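Local coordinates for putative phenazine biosynthesis PhzC/PhzF protein (Clostridium difficile, PDB 4DUN) that belongs to the PhzF family, related to diaminopimelate epimerase, and probably acts as an isomerase, at residues C208-I211 / P212-E216. Residues are numbered along the deposited sequence; the frame is centred on the assembly and turned at random.
Sequences CNLI and PYWSE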
loop_
_atom_site.group_PDB
_atom_site.type_symbol
_atom_site.label_atom_id
_atom_site.label_comp_id
_atom_site.label_asym_id
_atom_site.label_seq_id
_atom_site.Cartn_x
_atom_site.Cartn_y
_atom_site.Cartn_z
ATOM N N CYS A 208 -13.034 20.793 -11.776
ATOM C CA CYS A 208 -14.006 21.104 -12.842
ATOM C C CYS A 208 -15.167 21.921 -12.279
ATOM O O CYS A 208 -15.725 22.748 -12.989
ATOM C CB CYS A 208 -14.522 19.827 -13.489
ATOM S SG CYS A 208 -13.253 18.939 -14.400
ATOM N N ASN A 209 -15.550 21.649 -11.019
ATOM C CA ASN A 209 -16.606 22.369 -10.313
ATOM C C ASN A 209 -16.056 23.511 -9.487
ATOM O O ASN A 209 -16.677 24.566 -9.427
ATOM C CB ASN A 209 -17.370 21.453 -9.350
ATOM C CG ASN A 209 -17.896 20.150 -9.894
ATOM O OD1 ASN A 209 -17.796 19.126 -9.225
ATOM N ND2 ASN A 209 -18.551 20.162 -11.056
ATOM N N LEU A 210 -14.949 23.272 -8.759
ATOM C CA LEU A 210 -14.428 24.254 -7.813
ATOM C C LEU A 210 -13.937 25.506 -8.503
ATOM O O LEU A 210 -14.164 26.601 -7.979
ATOM C CB LEU A 210 -13.316 23.654 -6.918
ATOM C CG LEU A 210 -13.766 22.545 -5.947
ATOM C CD1 LEU A 210 -12.552 21.885 -5.282
ATOM C CD2 LEU A 210 -14.773 23.081 -4.869
ATOM N N ILE A 211 -13.319 25.365 -9.692
ATOM C CA ILE A 211 -12.786 26.516 -10.438
ATOM C C ILE A 211 -13.938 27.466 -10.858
ATOM O O ILE A 211 -13.858 28.628 -10.454
ATOM C CB ILE A 211 -11.887 26.117 -11.623
ATOM C CG1 ILE A 211 -10.568 25.444 -11.101
ATOM C CG2 ILE A 211 -11.600 27.323 -12.531
ATOM C CD1 ILE A 211 -9.727 24.771 -12.214
ATOM N N PRO A 212 -15.003 27.057 -11.618
ATOM C CA PRO A 212 -16.060 28.034 -11.959
ATOM C C PRO A 212 -16.729 28.592 -10.711
ATOM O O PRO A 212 -17.047 29.781 -10.677
ATOM C CB PRO A 212 -17.056 27.226 -12.812
ATOM C CG PRO A 212 -16.766 25.780 -12.487
ATOM C CD PRO A 212 -15.280 25.740 -12.231
ATOM N N TYR A 213 -16.920 27.763 -9.690
ATOM C CA TYR A 213 -17.546 28.259 -8.473
ATOM C C TYR A 213 -16.755 29.345 -7.738
ATOM O O TYR A 213 -17.300 30.387 -7.421
ATOM C CB TYR A 213 -17.857 27.126 -7.494
ATOM C CG TYR A 213 -18.356 27.673 -6.185
ATOM C CD1 TYR A 213 -19.676 28.058 -6.033
ATOM C CD2 TYR A 213 -17.495 27.871 -5.127
ATOM C CE1 TYR A 213 -20.129 28.599 -4.841
ATOM C CE2 TYR A 213 -17.930 28.406 -3.943
ATOM C CZ TYR A 213 -19.248 28.770 -3.795
ATOM O OH TYR A 213 -19.667 29.313 -2.600
ATOM N N TRP A 214 -15.460 29.130 -7.529
ATOM C CA TRP A 214 -14.635 30.132 -6.857
ATOM C C TRP A 214 -14.275 31.287 -7.787
ATOM O O TRP A 214 -14.126 32.418 -7.308
ATOM C CB TRP A 214 -13.399 29.491 -6.223
ATOM C CG TRP A 214 -13.732 28.697 -4.990
ATOM C CD1 TRP A 214 -13.724 27.337 -4.857
ATOM C CD2 TRP A 214 -14.178 29.221 -3.729
ATOM N NE1 TRP A 214 -14.068 26.986 -3.572
ATOM C CE2 TRP A 214 -14.391 28.119 -2.870
ATOM C CE3 TRP A 214 -14.414 30.520 -3.241
ATOM C CZ2 TRP A 214 -14.830 28.273 -1.554
ATOM C CZ3 TRP A 214 -14.861 30.667 -1.938
ATOM C CH2 TRP A 214 -15.033 29.558 -1.098
ATOM N N SER A 215 -14.188 31.028 -9.114
ATOM C CA SER A 215 -13.952 32.104 -10.080
ATOM C C SER A 215 -15.045 33.184 -9.972
ATOM O O SER A 215 -14.714 34.367 -9.976
ATOM C CB SER A 215 -13.922 31.565 -11.506
ATOM O OG SER A 215 -13.790 32.636 -12.425
ATOM N N GLU A 216 -16.320 32.767 -9.863
ATOM C CA GLU A 216 -17.466 33.662 -9.746
ATOM C C GLU A 216 -17.460 34.394 -8.388
ATOM O O GLU A 216 -17.671 35.608 -8.345
ATOM C CB GLU A 216 -18.779 32.872 -9.947
ATOM C CG GLU A 216 -20.059 33.703 -9.888
ATOM C CD GLU A 216 -20.139 34.915 -10.800
ATOM O OE1 GLU A 216 -20.532 35.996 -10.304
ATOM O OE2 GLU A 216 -19.808 34.790 -12.003
#
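Pro212 follows Ile211 in mid-helix, and its ring shows how a helix accommodates a residue without an N-H. CB leads off beside the Ile211 carbonyl carbon; Pro212 CG swings in close to two carbonyl oxygens, 3.2 Å from Cys208 O and 3.3 Å from Asn209 O. Pro212 CD, bonded back to the nitrogen, lies 3.1 Å from Cys208 O, where an amide hydrogen would otherwise point. The peptide bond between the two residues holds Pro212 CD 3.5 Å from Ile211 CB. The outcome is a proline kink in helix 207-218 of this PhzF-family fold, lying over strands 147-150, 222-227 and 233-239. Regular i to i+4 bonding resumes at once: Tyr213 N donates to Asn209 O, Trp214 N to Leu210 O at 2.9 Å and Ser215 N to Ile211 O at 2.8 Å. One turn on from Leu210, the Trp214 indole runs alongside the leucine side chain, both with CG anti to the carbonyl carbon (chi1 -66° and -73°), so that Leu210 CD2 comes 4.2 Å from Trp214 NE1. Tyr213 CE2 sits above the centre of the indole face, while Trp214 NE1 is hydrogen-bonded to Thr179 OG1 and the indole stacks with Phe187.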